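Local structure of glycerol kinase, putative (2W40) at residues I347-L355 against E491-L500; L307-G315 against L384-I395. The protein probably catalyses the ATP-dependent phosphorylation of glycerol to sn-glycerol 3-phosphate, the entry step of glycerol breakdown. One frame throughout, in Å; residues are numbered along the deposited sequence.

Contact 1: I347-L355 against E491-L500; sequences IFVPAFSGL and EWNKAVERTL. With EDO (1,2-ethanediol), chain B.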
ATOM      1  N   ILE C 347       2.011   9.007  -2.964  1.00  8.44           N
ATOM      2  CA  ILE C 347       1.779   8.828  -4.360  1.00  9.34           C
ATOM      3  C   ILE C 347       1.560   7.377  -4.572  1.00  8.44           C
ATOM      4  O   ILE C 347       2.294   6.521  -4.037  1.00  9.00           O
ATOM      5  CB  ILE C 347       2.951   9.353  -5.254  1.00  9.55           C
ATOM      6  CG1 ILE C 347       3.179  10.824  -4.986  1.00 12.13           C
ATOM      7  CG2 ILE C 347       2.769   8.977  -6.725  1.00 10.41           C
ATOM      8  CD1 ILE C 347       4.376  11.365  -5.446  1.00 16.15           C
ATOM      9  N   PHE C 348       0.625   7.099  -5.428  1.00  8.25           N
ATOM     10  CA  PHE C 348       0.241   5.697  -5.795  1.00  8.52           C
ATOM     11  C   PHE C 348       0.375   5.589  -7.302  1.00 10.52           C
ATOM     12  O   PHE C 348      -0.422   6.191  -8.020  1.00 10.44           O
ATOM     13  CB  PHE C 348      -1.204   5.405  -5.344  1.00 10.13           C
ATOM     14  CG  PHE C 348      -1.590   3.933  -5.242  1.00  7.02           C
ATOM     15  CD1 PHE C 348      -2.493   3.550  -4.299  1.00 10.44           C
ATOM     16  CD2 PHE C 348      -1.145   2.976  -6.102  1.00 12.69           C
ATOM     17  CE1 PHE C 348      -2.914   2.270  -4.220  1.00 11.81           C
ATOM     18  CE2 PHE C 348      -1.493   1.667  -5.965  1.00 13.31           C
ATOM     19  CZ  PHE C 348      -2.425   1.314  -5.028  1.00 11.18           C
ATOM     20  N   VAL C 349       1.363   4.823  -7.765  1.00  9.42           N
ATOM     21  CA  VAL C 349       1.534   4.636  -9.184  1.00 10.91           C
ATOM     22  C   VAL C 349       0.694   3.411  -9.530  1.00 11.86           C
ATOM     23  O   VAL C 349       1.109   2.329  -9.204  1.00 13.20           O
ATOM     24  CB  VAL C 349       3.019   4.480  -9.613  1.00 11.37           C
ATOM     25  CG1 VAL C 349       3.139   4.197 -11.106  1.00 11.70           C
ATOM     26  CG2 VAL C 349       3.859   5.660  -9.163  1.00 11.80           C
ATOM     27  N   PRO C 350      -0.534   3.601 -10.101  1.00 13.78           N
ATOM     28  CA  PRO C 350      -1.526   2.509 -10.223  1.00 15.18           C
ATOM     29  C   PRO C 350      -1.166   1.698 -11.516  1.00 15.71           C
ATOM     30  O   PRO C 350      -1.522   2.118 -12.698  1.00 20.34           O
ATOM     31  CB  PRO C 350      -2.887   3.258 -10.390  1.00 16.28           C
ATOM     32  CG  PRO C 350      -2.574   4.736 -10.237  1.00 16.37           C
ATOM     33  CD  PRO C 350      -1.090   4.837 -10.639  1.00 14.12           C
ATOM     34  N   ALA C 351      -0.331   0.712 -11.317  1.00 12.50           N
ATOM     35  CA  ALA C 351       0.370  -0.024 -12.452  1.00 10.64           C
ATOM     36  C   ALA C 351       0.198  -1.527 -12.204  1.00  9.20           C
ATOM     37  O   ALA C 351       1.091  -2.296 -12.438  1.00 11.39           O
ATOM     38  CB  ALA C 351       1.828   0.364 -12.656  1.00 11.90           C
ATOM     39  N   PHE C 352      -0.994  -1.912 -11.766  1.00  8.33           N
ATOM     40  CA  PHE C 352      -1.215  -3.318 -11.400  1.00  9.34           C
ATOM     41  C   PHE C 352      -0.966  -4.241 -12.595  1.00 11.06           C
ATOM     42  O   PHE C 352      -0.494  -5.388 -12.427  1.00 13.33           O
ATOM     43  CB  PHE C 352      -2.579  -3.577 -10.867  1.00  9.19           C
ATOM     44  CG  PHE C 352      -2.887  -2.941  -9.571  1.00  7.54           C
ATOM     45  CD1 PHE C 352      -2.460  -3.492  -8.395  1.00  9.76           C
ATOM     46  CD2 PHE C 352      -3.611  -1.708  -9.515  1.00 10.55           C
ATOM     47  CE1 PHE C 352      -2.736  -2.918  -7.202  1.00 10.21           C
ATOM     48  CE2 PHE C 352      -3.862  -1.150  -8.358  1.00 10.40           C
ATOM     49  CZ  PHE C 352      -3.403  -1.735  -7.192  1.00 10.57           C
ATOM     50  N   SER C 353      -1.329  -3.771 -13.795  1.00  9.82           N
ATOM     51  CA  SER C 353      -1.029  -4.521 -15.058  1.00 10.26           C
ATOM     52  C   SER C 353      -0.018  -3.796 -15.924  1.00 10.95           C
ATOM     53  O   SER C 353      -0.083  -3.823 -17.133  1.00 13.23           O
ATOM     54  CB  SER C 353      -2.304  -4.935 -15.715  1.00 10.93           C
ATOM     55  OG  SER C 353      -2.943  -3.859 -16.160  1.00 11.71           O
ATOM     56  N   GLY C 354       0.972  -3.146 -15.308  1.00 11.00           N
ATOM     57  CA  GLY C 354       1.934  -2.355 -16.067  1.00  8.48           C
ATOM     58  C   GLY C 354       1.382  -0.953 -16.308  1.00  9.90           C
ATOM     59  O   GLY C 354       0.284  -0.574 -15.873  1.00 11.09           O
ATOM     60  N   LEU C 355       2.191  -0.153 -16.944  1.00  8.84           N
ATOM     61  CA  LEU C 355       1.779   1.133 -17.501  1.00  8.58           C
ATOM     62  C   LEU C 355       1.475   0.999 -18.994  1.00  8.93           C
ATOM     63  O   LEU C 355       2.269   0.431 -19.754  1.00 10.90           O
ATOM     64  CB  LEU C 355       2.848   2.219 -17.332  1.00  8.55           C
ATOM     65  CG  LEU C 355       3.035   2.641 -15.889  1.00 10.19           C
ATOM     66  CD1 LEU C 355       4.258   3.507 -15.736  1.00 16.00           C
ATOM     67  CD2 LEU C 355       1.724   3.240 -15.217  1.00 11.51           C
ATOM     68  N   GLU C 491       6.346  15.600  -8.397  1.00 15.77           N
ATOM     69  CA  GLU C 491       6.217  14.610  -7.415  1.00 16.20           C
ATOM     70  C   GLU C 491       5.802  13.276  -8.061  1.00 14.45           C
ATOM     71  O   GLU C 491       6.348  12.224  -7.723  1.00 14.97           O
ATOM     72  CB  GLU C 491       5.245  14.954  -6.316  1.00 17.31           C
ATOM     73  CG  GLU C 491       5.819  16.084  -5.454  1.00 21.09           C
ATOM     74  CD  GLU C 491       4.812  16.871  -4.605  1.00 24.34           C
ATOM     75  OE1 GLU C 491       3.517  16.713  -4.627  1.00 28.87           O
ATOM     76  OE2 GLU C 491       5.385  17.737  -3.882  1.00 35.13           O
ATOM     77  N   TRP C 492       4.787  13.326  -8.936  1.00 12.84           N
ATOM     78  CA  TRP C 492       4.365  12.156  -9.656  1.00 11.54           C
ATOM     79  C   TRP C 492       5.493  11.542 -10.478  1.00 10.89           C
ATOM     80  O   TRP C 492       5.824  10.331 -10.451  1.00 11.29           O
ATOM     81  CB  TRP C 492       3.249  12.568 -10.561  1.00 10.66           C
ATOM     82  CG  TRP C 492       2.895  11.531 -11.598  1.00  9.95           C
ATOM     83  CD1 TRP C 492       3.231  11.578 -12.921  1.00  9.30           C
ATOM     84  CD2 TRP C 492       2.235  10.270 -11.401  1.00 11.02           C
ATOM     85  NE1 TRP C 492       2.834  10.444 -13.550  1.00  9.72           N
ATOM     86  CE2 TRP C 492       2.152   9.665 -12.659  1.00  8.92           C
ATOM     87  CE3 TRP C 492       1.611   9.668 -10.329  1.00 11.32           C
ATOM     88  CZ2 TRP C 492       1.564   8.417 -12.870  1.00 10.11           C
ATOM     89  CZ3 TRP C 492       0.997   8.429 -10.543  1.00  9.55           C
ATOM     90  CH2 TRP C 492       0.949   7.857 -11.808  1.00 10.31           C
ATOM     91  N   ASN C 493       6.149  12.432 -11.175  1.00 11.17           N
ATOM     92  CA  ASN C 493       7.258  12.009 -12.092  1.00 12.34           C
ATOM     93  C   ASN C 493       8.383  11.306 -11.350  1.00 13.20           C
ATOM     94  O   ASN C 493       8.893  10.296 -11.798  1.00 14.56           O
ATOM     95  CB  ASN C 493       7.843  13.202 -12.821  1.00 13.32           C
ATOM     96  CG  ASN C 493       7.028  13.677 -13.974  1.00 14.47           C
ATOM     97  OD1 ASN C 493       6.168  12.947 -14.496  1.00 19.06           O
ATOM     98  ND2 ASN C 493       7.279  14.971 -14.389  1.00 20.49           N
ATOM     99  N   LYS C 494       8.703  11.764 -10.161  1.00 13.62           N
ATOM    100  CA  LYS C 494       9.777  11.134  -9.374  1.00 15.26           C
ATOM    101  C   LYS C 494       9.329   9.774  -8.868  1.00 13.62           C
ATOM    102  O   LYS C 494      10.090   8.822  -8.870  1.00 13.66           O
ATOM    103  CB  LYS C 494      10.167  12.026  -8.238  1.00 17.77           C
ATOM    104  CG  LYS C 494      10.862  13.251  -8.723  1.00 19.46           C
ATOM    105  CD  LYS C 494      11.560  14.004  -7.674  1.00 23.42           C
ATOM    106  CE  LYS C 494      11.122  13.698  -6.221  1.00 30.92           C
ATOM    107  NZ  LYS C 494       9.891  14.480  -5.735  1.00 35.95           N
ATOM    108  N   ALA C 495       8.060   9.635  -8.445  1.00 12.12           N
ATOM    109  CA  ALA C 495       7.485   8.328  -8.036  1.00 11.49           C
ATOM    110  C   ALA C 495       7.436   7.379  -9.220  1.00 10.04           C
ATOM    111  O   ALA C 495       7.854   6.246  -9.108  1.00 12.06           O
ATOM    112  CB  ALA C 495       6.072   8.579  -7.546  1.00 10.96           C
ATOM    113  N   VAL C 496       7.076   7.830 -10.412  1.00 11.22           N
ATOM    114  CA  VAL C 496       7.167   6.943 -11.643  1.00 11.26           C
ATOM    115  C   VAL C 496       8.618   6.524 -11.952  1.00 11.89           C
ATOM    116  O   VAL C 496       8.971   5.321 -12.172  1.00 12.09           O
ATOM    117  CB  VAL C 496       6.485   7.569 -12.842  1.00 13.12           C
ATOM    118  CG1 VAL C 496       6.616   6.657 -14.054  1.00 11.45           C
ATOM    119  CG2 VAL C 496       5.006   7.806 -12.523  1.00 11.51           C
ATOM    120  N   GLU C 497       9.517   7.453 -11.783  1.00 11.44           N
ATOM    121  CA  GLU C 497      10.968   7.118 -12.000  1.00 13.55           C
ATOM    122  C   GLU C 497      11.391   6.052 -11.019  1.00 10.77           C
ATOM    123  O   GLU C 497      12.157   5.118 -11.384  1.00 13.65           O
ATOM    124  CB  GLU C 497      11.818   8.386 -11.884  1.00 14.15           C
ATOM    125  CG  GLU C 497      13.214   8.184 -12.292  1.00 17.76           C
ATOM    126  CD  GLU C 497      13.993   9.509 -12.371  1.00 22.69           C
ATOM    127  OE1 GLU C 497      13.381  10.597 -12.078  1.00 31.16           O
ATOM    128  OE2 GLU C 497      15.218   9.403 -12.704  1.00 33.73           O
ATOM    129  N   ARG C 498      11.052   6.206  -9.727  1.00 12.32           N
ATOM    130  CA  ARG C 498      11.375   5.210  -8.664  1.00 12.80           C
ATOM    131  C   ARG C 498      10.814   3.859  -9.083  1.00 11.77           C
ATOM    132  O   ARG C 498      11.450   2.803  -8.868  1.00 13.34           O
ATOM    133  CB  ARG C 498      10.822   5.536  -7.256  1.00 13.37           C
ATOM    134  CG  ARG C 498      11.401   6.673  -6.598  1.00 14.69           C
ATOM    135  CD  ARG C 498      10.833   6.819  -5.230  1.00 12.93           C
ATOM    136  NE  ARG C 498      11.103   8.190  -4.853  1.00 17.87           N
ATOM    137  CZ  ARG C 498      12.345   8.638  -4.590  1.00 18.09           C
ATOM    138  NH1 ARG C 498      13.358   7.805  -4.366  1.00 18.64           N
ATOM    139  NH2 ARG C 498      12.534   9.935  -4.352  1.00 22.24           N
ATOM    140  N   THR C 499       9.618   3.854  -9.624  1.00 12.47           N
ATOM    141  CA  THR C 499       8.921   2.610  -9.982  1.00 11.87           C
ATOM    142  C   THR C 499       9.585   1.877 -11.206  1.00 12.81           C
ATOM    143  O   THR C 499       9.523   0.663 -11.367  1.00 12.71           O
ATOM    144  CB  THR C 499       7.456   2.960 -10.319  1.00 10.71           C
ATOM    145  OG1 THR C 499       6.897   3.612  -9.175  1.00 12.49           O
ATOM    146  CG2 THR C 499       6.634   1.676 -10.725  1.00 12.51           C
ATOM    147  N   LEU C 500      10.179   2.655 -12.085  1.00 11.58           N
ATOM    148  CA  LEU C 500      10.693   2.188 -13.417  1.00 12.57           C
ATOM    149  C   LEU C 500      12.208   1.998 -13.446  1.00 12.37           C
ATOM    150  O   LEU C 500      12.709   1.349 -14.373  1.00 13.27           O
ATOM    151  CB  LEU C 500      10.254   3.178 -14.505  1.00 13.16           C
ATOM    152  CG  LEU C 500       8.747   3.303 -14.820  1.00 13.40           C
ATOM    153  CD1 LEU C 500       8.541   4.273 -15.962  1.00 13.93           C
ATOM    154  CD2 LEU C 500       8.108   1.965 -15.168  1.00 11.25           C
TER
HETATM  155  C1  EDO B1515       0.473  14.865  -5.532  1.00 25.07           C
HETATM  156  O1  EDO B1515      -0.843  15.430  -5.753  1.00 19.68           O
HETATM  157  C2  EDO B1515       0.625  14.513  -4.037  1.00 26.91           C
HETATM  158  O2  EDO B1515       0.562  15.714  -3.204  1.00 32.51           O
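Strand 347-349 approaches helix 491-500 with the axes 8.7 Å apart and their N-to-C directions 49° from each other; by CA positions Ile-347 is nearest Trp-492 and Val-349 nearest Val-496. Ile-347 sends its two branches to different turns of the helix: CD1 lies over the carbonyl of Glu-491, while CG2, anti to the backbone N, meets Ala-495 CB at 3.4 Å, tighter than usual carbon packing. Val-349 CG2 points to Thr-499 OG1, 3.7 Å away and tip to tip. Thr-499 OG1 is hydrogen-bonded to Ala-495 O (2.8 Å), which it meets from 36° out of the carbonyl plane, on the opposite face from Thr-499 N; it also bonds Tyr-369, so it is satisfied beside an apolar neighbour. The Trp-492 indole receives Phe-348 O and Pro-350 CD at its rim, close to its plane, the latter 3.8 Å from CH2; Val-496 CG2 lies over one face, 3.3 Å above the ring plane and displaced toward the rim. Leu-355 CD1 approaches Leu-500 CD2. Ile-347 and Val-349 are backbone-bonded to Tyr-369 and Ser-367 of the neighbouring strand 366-371. This is apolar helix-on-strand packing, the C-terminal helix 482-500 set against a two-stranded antiparallel sheet.

Contact 2: L307-G315 against L384-I395; sequences LEGSIGTAG and LLEGIAFQLNEI. With EDO (1,2-ethanediol), chain B.
Ile-311 and Ile-395 form the tight end of this contact, where Ile-311 CG1 lies 3.4 Å from Ile-395 CD1, closer than usual carbon packing. Strand 307-311 runs at 157° to helix 384-395, nearly antiparallel, with the axes 8.8 Å apart. Ile-395 lies directly over the backbone of Gly-309, its CG2 3.8 Å from Gly-309 CA. With CG1 beside its backbone N (chi1 -64°), Ile-311 extends CD1 onto Gln-391 CB and Leu-392 N, and rests CG2 against the Gln-391 amide. As a second apolar contact, Ile-388 CD1 packs 3.6 Å from Ala-314 CA. Beside it the loop is looser and partly polar. Gln-391 NE2 turns back to Gly-387 O at 3.2 Å, 60° out of that carbonyl plane, whereas one water, accepting from Thr-313 N and donating to Gln-391 OE1, links the loop backbone to the side-chain amide. Thr-313 O, 4.1 Å from Gln-391 NE2, is buried without a partner in the model. Ala-314 is the N-cap of helix 315-323, whose Gly-315 has been seen to bind ADP in this protein, though not in this chain; helix 384-395 thus packs behind the loop leading from strand 304-311 into that helix, beside the nucleotide site of the C-terminal actin-like domain.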
ATOM      1  N   LEU C 307      -6.730   8.658 -32.555  1.00  8.75           N
ATOM      2  CA  LEU C 307      -5.535   8.445 -31.672  1.00  8.23           C
ATOM      3  C   LEU C 307      -6.094   8.144 -30.329  1.00  8.69           C
ATOM      4  O   LEU C 307      -7.063   8.767 -29.908  1.00  8.87           O
ATOM      5  CB  LEU C 307      -4.586   9.634 -31.664  1.00 11.82           C
ATOM      6  CG  LEU C 307      -3.598   9.702 -32.749  1.00 10.85           C
ATOM      7  CD1 LEU C 307      -2.724  11.032 -32.663  1.00 13.16           C
ATOM      8  CD2 LEU C 307      -2.636   8.503 -32.851  1.00 10.43           C
ATOM      9  N   GLU C 308      -5.542   7.166 -29.656  1.00  7.88           N
ATOM     10  CA  GLU C 308      -6.081   6.739 -28.365  1.00  8.85           C
ATOM     11  C   GLU C 308      -4.976   6.590 -27.324  1.00  7.05           C
ATOM     12  O   GLU C 308      -3.896   6.020 -27.573  1.00  9.67           O
ATOM     13  CB  GLU C 308      -6.767   5.355 -28.435  1.00 11.06           C
ATOM     14  CG  GLU C 308      -7.189   4.760 -27.052  1.00  8.47           C
ATOM     15  CD  GLU C 308      -8.010   3.471 -27.089  1.00 10.15           C
ATOM     16  OE1 GLU C 308      -8.762   3.263 -28.084  1.00 12.36           O
ATOM     17  OE2 GLU C 308      -7.896   2.710 -26.116  1.00 12.68           O
ATOM     18  N   GLY C 309      -5.303   7.088 -26.140  1.00  7.52           N
ATOM     19  CA  GLY C 309      -4.543   6.940 -24.915  1.00  8.45           C
ATOM     20  C   GLY C 309      -5.295   6.094 -23.957  1.00  9.38           C
ATOM     21  O   GLY C 309      -6.407   6.407 -23.584  1.00 11.18           O
ATOM     22  N   SER C 310      -4.685   4.953 -23.603  1.00  8.86           N
ATOM     23  CA  SER C 310      -5.320   3.931 -22.766  1.00  8.71           C
ATOM     24  C   SER C 310      -4.651   3.845 -21.400  1.00  8.34           C
ATOM     25  O   SER C 310      -3.455   3.841 -21.326  1.00  9.30           O
ATOM     26  CB  SER C 310      -5.209   2.551 -23.463  1.00  8.88           C
ATOM     27  OG  SER C 310      -5.470   2.571 -24.889  1.00 13.67           O
ATOM     28  N   ILE C 311      -5.458   3.776 -20.338  1.00  8.52           N
ATOM     29  CA  ILE C 311      -5.008   3.656 -18.944  1.00  9.11           C
ATOM     30  C   ILE C 311      -5.695   2.411 -18.351  1.00  8.15           C
ATOM     31  O   ILE C 311      -6.964   2.321 -18.344  1.00 10.52           O
ATOM     32  CB  ILE C 311      -5.384   4.875 -18.067  1.00  9.34           C
ATOM     33  CG1 ILE C 311      -4.647   6.128 -18.591  1.00 11.70           C
ATOM     34  CG2 ILE C 311      -5.137   4.624 -16.599  1.00  8.21           C
ATOM     35  CD1 ILE C 311      -5.068   7.411 -17.928  1.00 11.48           C
ATOM     36  N   GLY C 312      -4.893   1.503 -17.814  1.00  9.17           N
ATOM     37  CA  GLY C 312      -5.467   0.259 -17.403  1.00 10.17           C
ATOM     38  C   GLY C 312      -6.037   0.261 -15.992  1.00 11.28           C
ATOM     39  O   GLY C 312      -7.030  -0.394 -15.710  1.00 10.80           O
ATOM     40  N   THR C 313      -5.376   0.980 -15.069  1.00 12.19           N
ATOM     41  CA  THR C 313      -5.855   0.993 -13.671  1.00 12.27           C
ATOM     42  C   THR C 313      -6.677   2.247 -13.417  1.00 13.41           C
ATOM     43  O   THR C 313      -6.087   3.336 -13.375  1.00 14.66           O
ATOM     44  CB  THR C 313      -4.713   0.914 -12.639  1.00 11.83           C
ATOM     45  OG1 THR C 313      -3.969  -0.281 -12.874  1.00 13.69           O
ATOM     46  CG2 THR C 313      -5.315   0.943 -11.185  1.00 13.60           C
ATOM     47  N   ALA C 314      -8.007   2.107 -13.258  1.00 12.60           N
ATOM     48  CA  ALA C 314      -8.925   3.225 -12.892  1.00 13.18           C
ATOM     49  C   ALA C 314      -9.977   2.616 -11.988  1.00 13.02           C
ATOM     50  O   ALA C 314      -9.644   2.322 -10.821  1.00 12.74           O
ATOM     51  CB  ALA C 314      -9.527   3.889 -14.164  1.00 12.52           C
ATOM     52  N   GLY C 315     -11.176   2.312 -12.490  1.00 10.99           N
ATOM     53  CA  GLY C 315     -12.154   1.507 -11.809  1.00 11.09           C
ATOM     54  C   GLY C 315     -11.631   0.147 -11.345  1.00  9.10           C
ATOM     55  O   GLY C 315     -11.981  -0.380 -10.293  1.00 12.64           O
ATOM     56  N   LEU C 384      -4.580   6.929  -5.298  1.00  7.25           N
ATOM     57  CA  LEU C 384      -4.868   6.048  -6.492  1.00  7.79           C
ATOM     58  C   LEU C 384      -5.660   6.925  -7.544  1.00  7.79           C
ATOM     59  O   LEU C 384      -5.314   6.963  -8.730  1.00  8.66           O
ATOM     60  CB  LEU C 384      -5.601   4.773  -6.173  1.00  8.38           C
ATOM     61  CG  LEU C 384      -5.883   3.900  -7.378  1.00 10.45           C
ATOM     62  CD1 LEU C 384      -5.654   2.402  -7.154  1.00 12.80           C
ATOM     63  CD2 LEU C 384      -7.280   4.184  -7.973  1.00 11.46           C
ATOM     64  N   LEU C 385      -6.625   7.693  -7.021  1.00  8.70           N
ATOM     65  CA  LEU C 385      -7.492   8.531  -7.869  1.00  8.84           C
ATOM     66  C   LEU C 385      -6.681   9.628  -8.512  1.00  7.26           C
ATOM     67  O   LEU C 385      -6.740   9.870  -9.727  1.00  7.88           O
ATOM     68  CB  LEU C 385      -8.611   9.078  -7.005  1.00 10.06           C
ATOM     69  CG  LEU C 385      -9.631   8.008  -6.585  1.00 11.73           C
ATOM     70  CD1 LEU C 385     -10.670   8.706  -5.657  1.00 13.81           C
ATOM     71  CD2 LEU C 385     -10.297   7.297  -7.755  1.00 13.64           C
ATOM     72  N   GLU C 386      -5.783  10.228  -7.729  1.00  7.87           N
ATOM     73  CA  GLU C 386      -4.864  11.199  -8.280  1.00  7.97           C
ATOM     74  C   GLU C 386      -4.019  10.611  -9.373  1.00  7.53           C
ATOM     75  O   GLU C 386      -3.756  11.285 -10.377  1.00  8.73           O
ATOM     76  CB  GLU C 386      -4.031  11.864  -7.208  1.00  8.43           C
ATOM     77  CG  GLU C 386      -4.781  12.735  -6.164  1.00 10.36           C
ATOM     78  CD  GLU C 386      -3.835  13.631  -5.343  1.00 11.56           C
ATOM     79  OE1 GLU C 386      -2.557  13.498  -5.443  1.00 12.84           O
ATOM     80  OE2 GLU C 386      -4.372  14.487  -4.552  1.00 11.72           O
ATOM     81  N   GLY C 387      -3.513   9.415  -9.146  1.00  8.21           N
ATOM     82  CA  GLY C 387      -2.732   8.711 -10.196  1.00  8.47           C
ATOM     83  C   GLY C 387      -3.440   8.524 -11.544  1.00  8.92           C
ATOM     84  O   GLY C 387      -2.809   8.483 -12.579  1.00 11.25           O
ATOM     85  N   ILE C 388      -4.773   8.453 -11.543  1.00  8.91           N
ATOM     86  CA  ILE C 388      -5.546   8.466 -12.801  1.00  8.99           C
ATOM     87  C   ILE C 388      -5.291   9.762 -13.543  1.00  9.72           C
ATOM     88  O   ILE C 388      -4.980   9.768 -14.747  1.00 10.23           O
ATOM     89  CB  ILE C 388      -7.044   8.149 -12.561  1.00 11.72           C
ATOM     90  CG1 ILE C 388      -7.248   6.803 -11.788  1.00 11.19           C
ATOM     91  CG2 ILE C 388      -7.857   8.242 -13.908  1.00 10.94           C
ATOM     92  CD1 ILE C 388      -8.694   6.534 -11.374  1.00 12.38           C
ATOM     93  N   ALA C 389      -5.505  10.886 -12.827  1.00  8.23           N
ATOM     94  CA  ALA C 389      -5.273  12.211 -13.392  1.00  8.45           C
ATOM     95  C   ALA C 389      -3.899  12.441 -13.913  1.00  6.94           C
ATOM     96  O   ALA C 389      -3.730  12.898 -15.051  1.00  9.20           O
ATOM     97  CB  ALA C 389      -5.718  13.309 -12.396  1.00  8.21           C
ATOM     98  N   PHE C 390      -2.892  12.042 -13.103  1.00  5.81           N
ATOM     99  CA  PHE C 390      -1.517  12.165 -13.595  1.00  6.97           C
ATOM    100  C   PHE C 390      -1.226  11.385 -14.873  1.00  7.33           C
ATOM    101  O   PHE C 390      -0.497  11.865 -15.742  1.00  8.20           O
ATOM    102  CB  PHE C 390      -0.553  11.753 -12.486  1.00  8.29           C
ATOM    103  CG  PHE C 390      -0.434  12.760 -11.363  1.00  8.46           C
ATOM    104  CD1 PHE C 390      -0.007  14.094 -11.587  1.00 10.44           C
ATOM    105  CD2 PHE C 390      -0.771  12.387 -10.064  1.00 10.04           C
ATOM    106  CE1 PHE C 390       0.101  14.987 -10.495  1.00  8.73           C
ATOM    107  CE2 PHE C 390      -0.653  13.273  -9.021  1.00 11.27           C
ATOM    108  CZ  PHE C 390      -0.265  14.582  -9.258  1.00  9.79           C
ATOM    109  N   GLN C 391      -1.784  10.181 -14.955  1.00  6.44           N
ATOM    110  CA  GLN C 391      -1.620   9.404 -16.179  1.00  7.00           C
ATOM    111  C   GLN C 391      -2.334  10.073 -17.395  1.00  7.49           C
ATOM    112  O   GLN C 391      -1.797  10.106 -18.530  1.00 10.37           O
ATOM    113  CB  GLN C 391      -2.170   7.978 -15.935  1.00  7.73           C
ATOM    114  CG  GLN C 391      -1.232   7.064 -15.109  1.00 12.04           C
ATOM    115  CD  GLN C 391      -1.871   5.737 -14.923  1.00  9.20           C
ATOM    116  OE1 GLN C 391      -1.638   4.836 -15.693  1.00 13.46           O
ATOM    117  NE2 GLN C 391      -2.762   5.623 -13.910  1.00 11.56           N
ATOM    118  N   LEU C 392      -3.536  10.594 -17.132  1.00  8.69           N
ATOM    119  CA  LEU C 392      -4.283  11.254 -18.174  1.00  8.95           C
ATOM    120  C   LEU C 392      -3.522  12.463 -18.694  1.00  8.29           C
ATOM    121  O   LEU C 392      -3.501  12.745 -19.882  1.00  9.66           O
ATOM    122  CB  LEU C 392      -5.673  11.576 -17.637  1.00  9.55           C
ATOM    123  CG  LEU C 392      -6.594  12.073 -18.752  1.00 10.23           C
ATOM    124  CD1 LEU C 392      -6.807  11.064 -19.922  1.00 10.04           C
ATOM    125  CD2 LEU C 392      -7.907  12.587 -18.152  1.00 12.42           C
ATOM    126  N   ASN C 393      -2.863  13.198 -17.792  1.00  8.67           N
ATOM    127  CA  ASN C 393      -2.073  14.358 -18.185  1.00  8.95           C
ATOM    128  C   ASN C 393      -0.946  13.999 -19.145  1.00  8.87           C
ATOM    129  O   ASN C 393      -0.691  14.684 -20.134  1.00 11.61           O
ATOM    130  CB  ASN C 393      -1.499  14.996 -16.948  1.00 10.29           C
ATOM    131  CG  ASN C 393      -0.689  16.225 -17.280  1.00 10.98           C
ATOM    132  OD1 ASN C 393      -1.136  17.094 -18.048  1.00 14.21           O
ATOM    133  ND2 ASN C 393       0.500  16.361 -16.622  1.00 14.06           N
ATOM    134  N   GLU C 394      -0.305  12.867 -18.847  1.00 10.04           N
ATOM    135  CA  GLU C 394       0.716  12.366 -19.779  1.00 11.30           C
ATOM    136  C   GLU C 394       0.182  12.056 -21.212  1.00 10.51           C
ATOM    137  O   GLU C 394       0.806  12.380 -22.237  1.00 10.33           O
ATOM    138  CB  GLU C 394       1.466  11.141 -19.211  1.00 12.23           C
ATOM    139  CG  GLU C 394       2.170  11.472 -17.938  1.00 12.00           C
ATOM    140  CD  GLU C 394       3.165  10.401 -17.467  1.00 15.24           C
ATOM    141  OE1 GLU C 394       3.403   9.382 -18.173  1.00 16.93           O
ATOM    142  OE2 GLU C 394       3.750  10.608 -16.337  1.00 17.73           O
ATOM    143  N   ILE C 395      -0.963  11.435 -21.262  1.00 10.04           N
ATOM    144  CA  ILE C 395      -1.717  11.193 -22.467  1.00  9.67           C
ATOM    145  C   ILE C 395      -2.036  12.488 -23.190  1.00 10.21           C
ATOM    146  O   ILE C 395      -1.835  12.572 -24.415  1.00 10.47           O
ATOM    147  CB  ILE C 395      -2.972  10.321 -22.209  1.00  9.69           C
ATOM    148  CG1 ILE C 395      -2.534   8.862 -21.927  1.00 10.35           C
ATOM    149  CG2 ILE C 395      -3.960  10.331 -23.384  1.00  9.87           C
ATOM    150  CD1 ILE C 395      -3.644   7.947 -21.337  1.00 10.36           C
TER
HETATM  151  C1  EDO B1515       0.473  14.865  -5.532  1.00 25.07           C
HETATM  152  O1  EDO B1515      -0.843  15.430  -5.753  1.00 19.68           O
HETATM  153  C2  EDO B1515       0.625  14.513  -4.037  1.00 26.91           C
HETATM  154  O2  EDO B1515       0.562  15.714  -3.204  1.00 32.51           O
HETATM  155  O   HOH W   1      -2.787   2.347 -15.266  1.00 22.45           O

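Overall arrangement
Along the chain the order is 307-315, 347-355, 384-395, 491-500, so the two contacts cross: the loop closed by contact 2 contains the first segment of contact 1, and the loop closed by contact 1 contains the second segment of contact 2. Contact 2 joins the seven-stranded sheet to helix 377-403; contact 1 brings the C-terminal helix back to the small sheet of strands 347-349 and 366-371. Their centres are 11 Å apart and they touch directly. Trp-492 NE1 lies 2.9 Å from Glu-394 OE2, a probable hydrogen bond, its indole stacks with Phe-390, and Phe-352 packs on Thr-313. Ethanediol, probably from the crystallisation liquor, bridges Glu-386 and, weakly, Glu-491.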